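Local structure of ankyrin repeat domain protein (Legionella pneumophila subsp. pneumophila, 6MCA) at residues 146-156 with 171-181. The protein is an ankyrin-repeat effector that Legionella uses in its host, where it interacts with the LARP7 component of the 7SK snRNP complex, and probably includes a cysteine protease-like domain. Numbering follows the deposited sequence.
Sequences KLDFALDFINA and IVNAKGEFIEL
Phe149 lays one face of its ring against the backbone of Asn173, whose CA sits 3.6 Å from the ring centroid and 10° off its normal, a CH-pi contact that illustrates how a helix can dock on a β-hairpin with an aromatic side chain laid on the start of the turn. With CG anti to the backbone N (chi1 -170°), the ring extends from helix 147-162 toward the hairpin. Its edge meets the two isoleucines, CE1 lying 3.7 Å from Ile171 CD1 and CZ 3.5 Å from Ile179 CD1.

Asn173 turns its amide away from the ring, the two planes 84° apart. Its OD1 accepts from Lys175 N, forming an Asx turn, and from Glu177 N; the donors approach from opposite faces of the amide, which should steady the type I turn under Phe149. One helical turn on, Phe153 CD1 packs 3.5 Å from Leu181 CD1, while Ala156 CB touches both that methyl and Ile171 CG2. Polar linkage is indirect: two waters donate to Asp152 OD2, one also accepting from Val172 N (2.8 Å), the other donating to Val172 O.

Arg406 of helix 404-421 forms a salt bridge with Asp152, and Val172 also touches that helix. Tyr117 meets the Phe149 ring, Phe190 stacks edge-to-face with Phe153, and helix 126-131 packs on Ala150 and Ile154, so helix 147-162 and the hairpin lie between helices 126-131 and 404-421.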
ATOM      1  N   LYS A 146       9.906 -17.244  -3.174  1.00 28.23           N
ATOM      2  CA  LYS A 146       8.720 -17.757  -3.851  1.00 25.30           C
ATOM      3  C   LYS A 146       7.819 -16.591  -4.244  1.00 41.29           C
ATOM      4  O   LYS A 146       7.343 -15.847  -3.380  1.00 40.07           O
ATOM      5  CB  LYS A 146       7.970 -18.746  -2.959  1.00 32.72           C
ATOM      6  CG  LYS A 146       8.839 -19.866  -2.402  1.00 47.88           C
ATOM      7  CD  LYS A 146       9.443 -20.712  -3.514  1.00 56.85           C
ATOM      8  CE  LYS A 146      10.187 -21.914  -2.952  1.00 65.24           C
ATOM      9  NZ  LYS A 146      10.818 -22.735  -4.023  1.00 61.63           N
ATOM     10  N   LEU A 147       7.573 -16.449  -5.550  1.00 37.32           N
ATOM     11  CA  LEU A 147       6.856 -15.285  -6.066  1.00 33.29           C
ATOM     12  C   LEU A 147       5.371 -15.317  -5.718  1.00 34.21           C
ATOM     13  O   LEU A 147       4.746 -14.256  -5.568  1.00 35.70           O
ATOM     14  CB  LEU A 147       7.043 -15.203  -7.583  1.00 34.34           C
ATOM     15  CG  LEU A 147       6.423 -14.021  -8.328  1.00 36.51           C
ATOM     16  CD1 LEU A 147       6.965 -12.715  -7.786  1.00 32.02           C
ATOM     17  CD2 LEU A 147       6.686 -14.134  -9.821  1.00 27.17           C
ATOM     18  N   ASP A 148       4.793 -16.515  -5.588  1.00 29.87           N
ATOM     19  CA  ASP A 148       3.354 -16.622  -5.367  1.00 39.01           C
ATOM     20  C   ASP A 148       2.933 -15.970  -4.057  1.00 36.37           C
ATOM     21  O   ASP A 148       1.838 -15.406  -3.977  1.00 38.68           O
ATOM     22  CB  ASP A 148       2.925 -18.089  -5.394  1.00 44.97           C
ATOM     23  CG  ASP A 148       2.841 -18.643  -6.803  1.00 66.21           C
ATOM     24  OD1 ASP A 148       2.589 -17.855  -7.739  1.00 49.06           O
ATOM     25  OD2 ASP A 148       3.026 -19.867  -6.975  1.00 62.76           O
ATOM     26  N   PHE A 149       3.781 -16.030  -3.029  1.00 37.25           N
ATOM     27  CA  PHE A 149       3.470 -15.368  -1.765  1.00 27.52           C
ATOM     28  C   PHE A 149       3.279 -13.868  -1.965  1.00 30.29           C
ATOM     29  O   PHE A 149       2.271 -13.291  -1.531  1.00 23.02           O
ATOM     30  CB  PHE A 149       4.586 -15.650  -0.756  1.00 37.00           C
ATOM     31  CG  PHE A 149       4.267 -15.231   0.651  1.00 30.02           C
ATOM     32  CD1 PHE A 149       2.961 -14.994   1.049  1.00 26.64           C
ATOM     33  CD2 PHE A 149       5.282 -15.080   1.581  1.00 30.88           C
ATOM     34  CE1 PHE A 149       2.677 -14.609   2.345  1.00 31.46           C
ATOM     35  CE2 PHE A 149       5.006 -14.696   2.877  1.00 27.97           C
ATOM     36  CZ  PHE A 149       3.701 -14.461   3.259  1.00 35.76           C
ATOM     37  N   ALA A 150       4.239 -13.219  -2.628  1.00 19.84           N
ATOM     38  CA  ALA A 150       4.140 -11.783  -2.870  1.00 23.60           C
ATOM     39  C   ALA A 150       2.931 -11.454  -3.735  1.00 29.65           C
ATOM     40  O   ALA A 150       2.185 -10.507  -3.446  1.00 26.96           O
ATOM     41  CB  ALA A 150       5.426 -11.274  -3.523  1.00 21.65           C
ATOM     42  N   LEU A 151       2.721 -12.226  -4.807  1.00 35.00           N
ATOM     43  CA  LEU A 151       1.589 -11.955  -5.691  1.00 24.22           C
ATOM     44  C   LEU A 151       0.264 -12.083  -4.951  1.00 28.70           C
ATOM     45  O   LEU A 151      -0.628 -11.240  -5.110  1.00 27.38           O
ATOM     46  CB  LEU A 151       1.624 -12.892  -6.897  1.00 25.49           C
ATOM     47  CG  LEU A 151       2.783 -12.708  -7.879  1.00 35.32           C
ATOM     48  CD1 LEU A 151       2.587 -13.588  -9.105  1.00 36.13           C
ATOM     49  CD2 LEU A 151       2.928 -11.248  -8.278  1.00 24.44           C
ATOM     50  N   ASP A 152       0.120 -13.124  -4.126  1.00 29.35           N
ATOM     51  CA  ASP A 152      -1.126 -13.333  -3.400  1.00 34.74           C
ATOM     52  C   ASP A 152      -1.347 -12.248  -2.357  1.00 37.06           C
ATOM     53  O   ASP A 152      -2.477 -11.780  -2.179  1.00 35.23           O
ATOM     54  CB  ASP A 152      -1.132 -14.714  -2.746  1.00 34.98           C
ATOM     55  CG  ASP A 152      -1.133 -15.839  -3.762  1.00 49.28           C
ATOM     56  OD1 ASP A 152      -1.557 -15.602  -4.914  1.00 46.76           O
ATOM     57  OD2 ASP A 152      -0.708 -16.960  -3.411  1.00 45.07           O
ATOM     58  N   PHE A 153      -0.287 -11.832  -1.656  1.00 34.51           N
ATOM     59  CA  PHE A 153      -0.430 -10.735  -0.703  1.00 31.72           C
ATOM     60  C   PHE A 153      -0.896  -9.465  -1.404  1.00 32.86           C
ATOM     61  O   PHE A 153      -1.843  -8.803  -0.955  1.00 26.20           O
ATOM     62  CB  PHE A 153       0.891 -10.489   0.030  1.00 30.94           C
ATOM     63  CG  PHE A 153       0.856  -9.308   0.965  1.00 32.09           C
ATOM     64  CD1 PHE A 153       0.437  -9.460   2.276  1.00 36.40           C
ATOM     65  CD2 PHE A 153       1.241  -8.048   0.532  1.00 31.26           C
ATOM     66  CE1 PHE A 153       0.398  -8.378   3.137  1.00 31.39           C
ATOM     67  CE2 PHE A 153       1.202  -6.963   1.388  1.00 33.27           C
ATOM     68  CZ  PHE A 153       0.783  -7.128   2.692  1.00 35.79           C
ATOM     69  N   ILE A 154      -0.236  -9.107  -2.510  1.00 25.95           N
ATOM     70  CA  ILE A 154      -0.593  -7.891  -3.235  1.00 20.88           C
ATOM     71  C   ILE A 154      -2.040  -7.958  -3.706  1.00 32.01           C
ATOM     72  O   ILE A 154      -2.812  -7.006  -3.537  1.00 35.51           O
ATOM     73  CB  ILE A 154       0.371  -7.666  -4.413  1.00 32.18           C
ATOM     74  CG1 ILE A 154       1.789  -7.404  -3.903  1.00 24.50           C
ATOM     75  CG2 ILE A 154      -0.115  -6.517  -5.289  1.00 14.82           C
ATOM     76  CD1 ILE A 154       2.849  -7.487  -4.982  1.00 25.77           C
ATOM     77  N   ASN A 155      -2.432  -9.093  -4.292  1.00 33.22           N
ATOM     78  CA  ASN A 155      -3.783  -9.218  -4.829  1.00 25.56           C
ATOM     79  C   ASN A 155      -4.831  -9.176  -3.724  1.00 30.11           C
ATOM     80  O   ASN A 155      -5.872  -8.527  -3.877  1.00 26.72           O
ATOM     81  CB  ASN A 155      -3.903 -10.508  -5.640  1.00 27.36           C
ATOM     82  CG  ASN A 155      -5.330 -10.802  -6.059  1.00 30.57           C
ATOM     83  OD1 ASN A 155      -5.823 -10.262  -7.049  1.00 40.35           O
ATOM     84  ND2 ASN A 155      -6.000 -11.666  -5.305  1.00 36.20           N
ATOM     85  N   ALA A 156      -4.576  -9.854  -2.601  1.00 26.85           N
ATOM     86  CA  ALA A 156      -5.539  -9.860  -1.507  1.00 26.24           C
ATOM     87  C   ALA A 156      -5.702  -8.470  -0.908  1.00 26.26           C
ATOM     88  O   ALA A 156      -6.828  -8.038  -0.630  1.00 30.19           O
ATOM     89  CB  ALA A 156      -5.111 -10.862  -0.435  1.00 33.02           C
ATOM     90  N   ILE A 171      -4.094 -16.180   3.659  1.00 43.56           N
ATOM     91  CA  ILE A 171      -3.346 -16.457   2.442  1.00 30.17           C
ATOM     92  C   ILE A 171      -2.263 -17.478   2.770  1.00 44.56           C
ATOM     93  O   ILE A 171      -2.053 -17.848   3.922  1.00 40.27           O
ATOM     94  CB  ILE A 171      -2.750 -15.181   1.817  1.00 29.95           C
ATOM     95  CG1 ILE A 171      -1.682 -14.579   2.732  1.00 28.62           C
ATOM     96  CG2 ILE A 171      -3.847 -14.168   1.520  1.00 30.36           C
ATOM     97  CD1 ILE A 171      -0.862 -13.489   2.075  1.00 37.05           C
ATOM     98  N   VAL A 172      -1.571 -17.940   1.733  1.00 38.38           N
ATOM     99  CA  VAL A 172      -0.576 -18.998   1.864  1.00 34.96           C
ATOM    100  C   VAL A 172       0.812 -18.380   1.788  1.00 33.62           C
ATOM    101  O   VAL A 172       1.120 -17.642   0.844  1.00 35.71           O
ATOM    102  CB  VAL A 172      -0.762 -20.069   0.776  1.00 36.53           C
ATOM    103  CG1 VAL A 172       0.288 -21.155   0.915  1.00 32.91           C
ATOM    104  CG2 VAL A 172      -2.161 -20.660   0.851  1.00 32.48           C
ATOM    105  N   ASN A 173       1.651 -18.676   2.779  1.00 29.92           N
ATOM    106  CA  ASN A 173       3.025 -18.194   2.777  1.00 25.97           C
ATOM    107  C   ASN A 173       3.887 -19.135   1.936  1.00 41.84           C
ATOM    108  O   ASN A 173       3.391 -20.057   1.283  1.00 43.96           O
ATOM    109  CB  ASN A 173       3.539 -18.029   4.209  1.00 34.35           C
ATOM    110  CG  ASN A 173       3.578 -19.339   4.992  1.00 59.66           C
ATOM    111  OD1 ASN A 173       3.498 -20.430   4.426  1.00 59.69           O
ATOM    112  ND2 ASN A 173       3.711 -19.226   6.309  1.00 47.37           N
ATOM    113  N   ALA A 174       5.204 -18.915   1.948  1.00 31.48           N
ATOM    114  CA  ALA A 174       6.102 -19.714   1.123  1.00 38.69           C
ATOM    115  C   ALA A 174       6.292 -21.133   1.643  1.00 56.97           C
ATOM    116  O   ALA A 174       6.926 -21.941   0.958  1.00 51.64           O
ATOM    117  CB  ALA A 174       7.460 -19.023   1.007  1.00 25.62           C
ATOM    118  N   LYS A 175       5.769 -21.455   2.825  1.00 58.26           N
ATOM    119  CA  LYS A 175       5.863 -22.796   3.382  1.00 58.44           C
ATOM    120  C   LYS A 175       4.558 -23.572   3.268  1.00 46.47           C
ATOM    121  O   LYS A 175       4.415 -24.622   3.903  1.00 61.84           O
ATOM    122  CB  LYS A 175       6.301 -22.734   4.847  1.00 45.40           C
ATOM    123  CG  LYS A 175       7.795 -22.552   5.045  1.00 60.44           C
ATOM    124  CD  LYS A 175       8.189 -22.827   6.487  1.00 71.84           C
ATOM    125  CE  LYS A 175       7.404 -21.952   7.449  1.00 75.06           C
ATOM    126  NZ  LYS A 175       7.704 -22.279   8.872  1.00 95.56           N
ATOM    127  N   GLY A 176       3.605 -23.083   2.479  1.00 50.58           N
ATOM    128  CA  GLY A 176       2.316 -23.728   2.363  1.00 41.87           C
ATOM    129  C   GLY A 176       1.395 -23.541   3.547  1.00 55.89           C
ATOM    130  O   GLY A 176       0.307 -24.129   3.559  1.00 63.09           O
ATOM    131  N   GLU A 177       1.788 -22.747   4.537  1.00 54.96           N
ATOM    132  CA  GLU A 177       0.990 -22.521   5.731  1.00 45.41           C
ATOM    133  C   GLU A 177       0.165 -21.249   5.586  1.00 43.56           C
ATOM    134  O   GLU A 177       0.559 -20.303   4.899  1.00 47.29           O
ATOM    135  CB  GLU A 177       1.881 -22.424   6.971  1.00 48.86           C
ATOM    136  CG  GLU A 177       3.093 -23.341   6.937  1.00 59.86           C
ATOM    137  CD  GLU A 177       3.917 -23.265   8.208  1.00 83.88           C
ATOM    138  OE1 GLU A 177       4.121 -24.317   8.850  1.00 82.12           O
ATOM    139  OE2 GLU A 177       4.359 -22.152   8.566  1.00 72.12           O
ATOM    140  N   PHE A 178      -0.987 -21.235   6.250  1.00 40.65           N
ATOM    141  CA  PHE A 178      -1.892 -20.097   6.179  1.00 43.68           C
ATOM    142  C   PHE A 178      -1.487 -19.027   7.186  1.00 52.99           C
ATOM    143  O   PHE A 178      -1.203 -19.329   8.349  1.00 58.58           O
ATOM    144  CB  PHE A 178      -3.331 -20.540   6.436  1.00 44.78           C
ATOM    145  CG  PHE A 178      -3.918 -21.372   5.333  1.00 56.51           C
ATOM    146  CD1 PHE A 178      -4.372 -20.779   4.166  1.00 56.60           C
ATOM    147  CD2 PHE A 178      -4.026 -22.747   5.465  1.00 57.89           C
ATOM    148  CE1 PHE A 178      -4.916 -21.542   3.149  1.00 49.44           C
ATOM    149  CE2 PHE A 178      -4.569 -23.515   4.452  1.00 56.33           C
ATOM    150  CZ  PHE A 178      -5.014 -22.912   3.293  1.00 60.05           C
ATOM    151  N   ILE A 179      -1.459 -17.779   6.731  1.00 48.52           N
ATOM    152  CA  ILE A 179      -1.249 -16.621   7.589  1.00 48.61           C
ATOM    153  C   ILE A 179      -2.410 -15.658   7.389  1.00 31.83           C
ATOM    154  O   ILE A 179      -3.012 -15.588   6.312  1.00 44.09           O
ATOM    155  CB  ILE A 179       0.097 -15.912   7.317  1.00 46.94           C
ATOM    156  CG1 ILE A 179       0.094 -15.267   5.930  1.00 34.45           C
ATOM    157  CG2 ILE A 179       1.256 -16.887   7.461  1.00 39.99           C
ATOM    158  CD1 ILE A 179       1.242 -14.317   5.704  1.00 40.36           C
ATOM    159  N   GLU A 180      -2.721 -14.912   8.443  1.00 46.59           N
ATOM    160  CA  GLU A 180      -3.830 -13.973   8.405  1.00 47.86           C
ATOM    161  C   GLU A 180      -3.421 -12.674   7.723  1.00 39.92           C
ATOM    162  O   GLU A 180      -2.277 -12.221   7.828  1.00 51.60           O
ATOM    163  CB  GLU A 180      -4.338 -13.683   9.817  1.00 41.55           C
ATOM    164  CG  GLU A 180      -5.381 -14.670  10.317  1.00 92.16           C
ATOM    165  CD  GLU A 180      -6.455 -14.009  11.159  1.00 96.86           C
ATOM    166  OE1 GLU A 180      -6.306 -12.812  11.486  1.00 83.54           O
ATOM    167  OE2 GLU A 180      -7.449 -14.687  11.494  1.00 91.72           O
ATOM    168  N   LEU A 181      -4.380 -12.072   7.026  1.00 43.48           N
ATOM    169  CA  LEU A 181      -4.200 -10.811   6.326  1.00 43.22           C
ATOM    170  C   LEU A 181      -5.416  -9.949   6.616  1.00 43.22           C
ATOM    171  O   LEU A 181      -6.556 -10.404   6.458  1.00 48.89           O
ATOM    172  CB  LEU A 181      -4.038 -11.032   4.815  1.00 43.30           C
ATOM    173  CG  LEU A 181      -3.963  -9.817   3.886  1.00 52.87           C
ATOM    174  CD1 LEU A 181      -2.979 -10.085   2.763  1.00 38.48           C
ATOM    175  CD2 LEU A 181      -5.329  -9.466   3.310  1.00 38.00           C
TER
HETATM  176  O   HOH W   1      -2.483 -17.366  -0.862  1.00 35.97           O
HETATM  177  O   HOH W   2       1.266 -18.251  -1.706  1.00 37.32           O